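Local coordinates for centrosomal protein of 104 kDa (Homo sapiens, PDB 5LPH), which is required for ciliogenesis and for the structural integrity of the ciliary tip, and is seen here as its tubulin-binding TOG domain, at residues E28-L32 with V52-K58. Residues are numbered along the deposited sequence; the frame is centred on the assembly and turned at random.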
ATOM      1  N   GLU A  28      33.688   2.421   9.299  1.00 63.55           N
ATOM      2  CA  GLU A  28      32.533   3.322   9.389  1.00 57.82           C
ATOM      3  C   GLU A  28      31.761   3.404   8.054  1.00 53.43           C
ATOM      4  O   GLU A  28      32.316   3.080   7.000  1.00 53.08           O
ATOM      5  CB  GLU A  28      32.975   4.730   9.836  1.00 56.64           C
ATOM      6  CG  GLU A  28      33.795   5.512   8.807  1.00 55.42           C
ATOM      7  CD  GLU A  28      34.301   6.852   9.326  1.00 55.98           C
ATOM      8  OE1 GLU A  28      33.610   7.504  10.143  1.00 53.97           O
ATOM      9  OE2 GLU A  28      35.399   7.264   8.895  1.00 54.30           O
ATOM     10  N   PRO A  29      30.483   3.834   8.095  1.00 50.03           N
ATOM     11  CA  PRO A  29      29.721   4.112   6.868  1.00 49.39           C
ATOM     12  C   PRO A  29      30.372   5.190   6.005  1.00 49.35           C
ATOM     13  O   PRO A  29      30.972   6.121   6.542  1.00 49.82           O
ATOM     14  CB  PRO A  29      28.377   4.626   7.395  1.00 49.03           C
ATOM     15  CG  PRO A  29      28.252   4.036   8.747  1.00 49.49           C
ATOM     16  CD  PRO A  29      29.641   3.974   9.299  1.00 49.86           C
ATOM     17  N   GLU A  30      30.248   5.068   4.685  1.00 48.95           N
ATOM     18  CA  GLU A  30      30.788   6.083   3.770  1.00 50.53           C
ATOM     19  C   GLU A  30      29.987   7.388   3.912  1.00 49.21           C
ATOM     20  O   GLU A  30      28.878   7.369   4.453  1.00 47.41           O
ATOM     21  CB  GLU A  30      30.837   5.574   2.314  1.00 52.93           C
ATOM     22  CG  GLU A  30      29.496   5.340   1.625  1.00 56.15           C
ATOM     23  CD  GLU A  30      29.025   3.896   1.664  1.00 58.31           C
ATOM     24  OE1 GLU A  30      29.512   3.096   2.498  1.00 56.85           O
ATOM     25  OE2 GLU A  30      28.143   3.560   0.848  1.00 64.15           O
ATOM     26  N   PRO A  31      30.547   8.528   3.451  1.00 48.41           N
ATOM     27  CA  PRO A  31      29.798   9.760   3.647  1.00 48.88           C
ATOM     28  C   PRO A  31      28.601   9.855   2.704  1.00 48.06           C
ATOM     29  O   PRO A  31      28.554   9.181   1.664  1.00 49.06           O
ATOM     30  CB  PRO A  31      30.826  10.847   3.329  1.00 48.90           C
ATOM     31  CG  PRO A  31      31.714  10.224   2.317  1.00 48.35           C
ATOM     32  CD  PRO A  31      31.754   8.752   2.632  1.00 48.09           C
ATOM     33  N   LEU A  32      27.642  10.685   3.092  1.00 46.97           N
ATOM     34  CA  LEU A  32      26.484  10.980   2.260  1.00 47.67           C
ATOM     35  C   LEU A  32      26.935  11.748   1.020  1.00 48.84           C
ATOM     36  O   LEU A  32      27.805  12.616   1.109  1.00 51.67           O
ATOM     37  CB  LEU A  32      25.461  11.808   3.050  1.00 46.54           C
ATOM     38  CG  LEU A  32      24.808  11.079   4.231  1.00 45.56           C
ATOM     39  CD1 LEU A  32      24.224  12.059   5.237  1.00 45.08           C
ATOM     40  CD2 LEU A  32      23.744  10.109   3.742  1.00 45.07           C
ATOM     41  N   VAL A  52      21.662   8.742   9.860  1.00 36.28           N
ATOM     42  CA  VAL A  52      21.251   8.920   8.454  1.00 35.94           C
ATOM     43  C   VAL A  52      22.290   8.312   7.501  1.00 36.23           C
ATOM     44  O   VAL A  52      21.923   7.671   6.517  1.00 37.51           O
ATOM     45  CB  VAL A  52      20.977  10.399   8.099  1.00 35.24           C
ATOM     46  CG1 VAL A  52      20.708  10.578   6.612  1.00 34.94           C
ATOM     47  CG2 VAL A  52      19.786  10.916   8.894  1.00 36.51           C
ATOM     48  N   ALA A  53      23.571   8.513   7.804  1.00 36.37           N
ATOM     49  CA  ALA A  53      24.668   7.939   7.015  1.00 36.61           C
ATOM     50  C   ALA A  53      24.627   6.406   7.003  1.00 36.28           C
ATOM     51  O   ALA A  53      24.794   5.800   5.954  1.00 33.76           O
ATOM     52  CB  ALA A  53      26.014   8.426   7.538  1.00 37.02           C
ATOM     53  N   GLU A  54      24.411   5.800   8.172  1.00 37.58           N
ATOM     54  CA  GLU A  54      24.172   4.353   8.289  1.00 41.04           C
ATOM     55  C   GLU A  54      23.066   3.871   7.339  1.00 42.25           C
ATOM     56  O   GLU A  54      23.260   2.916   6.578  1.00 43.59           O
ATOM     57  CB  GLU A  54      23.746   3.976   9.707  1.00 44.35           C
ATOM     58  CG  GLU A  54      24.841   3.679  10.708  1.00 47.30           C
ATOM     59  CD  GLU A  54      24.266   2.958  11.920  1.00 50.57           C
ATOM     60  OE1 GLU A  54      23.533   3.615  12.689  1.00 54.08           O
ATOM     61  OE2 GLU A  54      24.518   1.738  12.082  1.00 52.73           O
ATOM     62  N   ALA A  55      21.917   4.545   7.399  1.00 40.46           N
ATOM     63  CA  ALA A  55      20.745   4.204   6.580  1.00 38.90           C
ATOM     64  C   ALA A  55      20.979   4.304   5.078  1.00 37.53           C
ATOM     65  O   ALA A  55      20.370   3.558   4.320  1.00 38.05           O
ATOM     66  CB  ALA A  55      19.553   5.070   6.977  1.00 38.55           C
ATOM     67  N   TYR A  56      21.851   5.221   4.658  1.00 38.30           N
ATOM     68  CA  TYR A  56      22.158   5.445   3.234  1.00 39.16           C
ATOM     69  C   TYR A  56      23.313   4.617   2.664  1.00 40.60           C
ATOM     70  O   TYR A  56      23.483   4.569   1.443  1.00 44.08           O
ATOM     71  CB  TYR A  56      22.475   6.929   2.986  1.00 39.83           C
ATOM     72  CG  TYR A  56      21.271   7.766   2.617  1.00 40.30           C
ATOM     73  CD1 TYR A  56      20.375   8.199   3.592  1.00 40.46           C
ATOM     74  CD2 TYR A  56      21.039   8.144   1.300  1.00 40.40           C
ATOM     75  CE1 TYR A  56      19.275   8.971   3.263  1.00 41.46           C
ATOM     76  CE2 TYR A  56      19.937   8.919   0.959  1.00 41.33           C
ATOM     77  CZ  TYR A  56      19.057   9.325   1.947  1.00 40.75           C
ATOM     78  OH  TYR A  56      17.963  10.088   1.643  1.00 40.75           O
ATOM     79  N   CYS A  57      24.114   3.983   3.516  1.00 42.60           N
ATOM     80  CA  CYS A  57      25.377   3.391   3.057  1.00 44.81           C
ATOM     81  C   CYS A  57      25.191   2.027   2.378  1.00 46.02           C
ATOM     82  O   CYS A  57      24.108   1.432   2.413  1.00 46.29           O
ATOM     83  CB  CYS A  57      26.373   3.295   4.210  1.00 45.05           C
ATOM     84  SG  CYS A  57      26.096   1.924   5.328  1.00 47.04           S
ATOM     85  N   LYS A  58      26.272   1.538   1.777  1.00 46.73           N
ATOM     86  CA  LYS A  58      26.244   0.333   0.945  1.00 47.61           C
ATOM     87  C   LYS A  58      26.337  -0.988   1.720  1.00 44.48           C
ATOM     88  O   LYS A  58      26.334  -2.048   1.105  1.00 45.28           O
ATOM     89  CB  LYS A  58      27.359   0.406  -0.105  1.00 52.17           C
ATOM     90  CG  LYS A  58      27.060   1.382  -1.229  1.00 57.14           C
ATOM     91  CD  LYS A  58      28.288   1.615  -2.095  1.00 62.21           C
ATOM     92  CE  LYS A  58      27.988   2.552  -3.257  1.00 64.49           C
ATOM     93  NZ  LYS A  58      29.236   2.890  -3.994  1.00 66.23           N
TER
HETATM   94  O   HOH W   1      26.308   6.519   3.755  1.00 30.49           O
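L32 drives CD2 against the root of the Y56 side chain, 3.5 Å from Y56 CB, and the two side chains cross nearly at right angles. The other methyl of the fork, CD1, turns to V52 CG1, while CG rests by A53; L37, from helix 34-39, closes on L32. A second apolar patch lies round P29, whose CB sits 4.0 Å from C57 CB and whose CG touches E54 CG, the two side chains side by side and pointing the same way; Y62 of helix 60-76 touches both P29 and C57. The extended 28-32 segment drapes over the C-terminal end of helix 49-56, at the N-terminal edge of the all-helical, HEAT-repeat TOG domain; the Y56 hydroxyl is bonded to E39 and its ring makes a cation-pi contact with R99. Between the two patches a water donates to E30 O and A53 O at 2.8 Å each. The other side is polar and more open, with K58 exposed. Bent at chi2, E30 brings its carboxylate to the loop after the helix, OE1 3.6 Å from C57 CB. OE2 accepts K58 N at 2.9 Å, on the syn side but 29° out of the carboxylate plane. Replacing E30 by alanine would remove the carboxylate, and K58 N would probably lose this acceptor while C57 CB lost its cover. The K58 ammonium stays farther off, NZ 5.0 Å from E30 OE2.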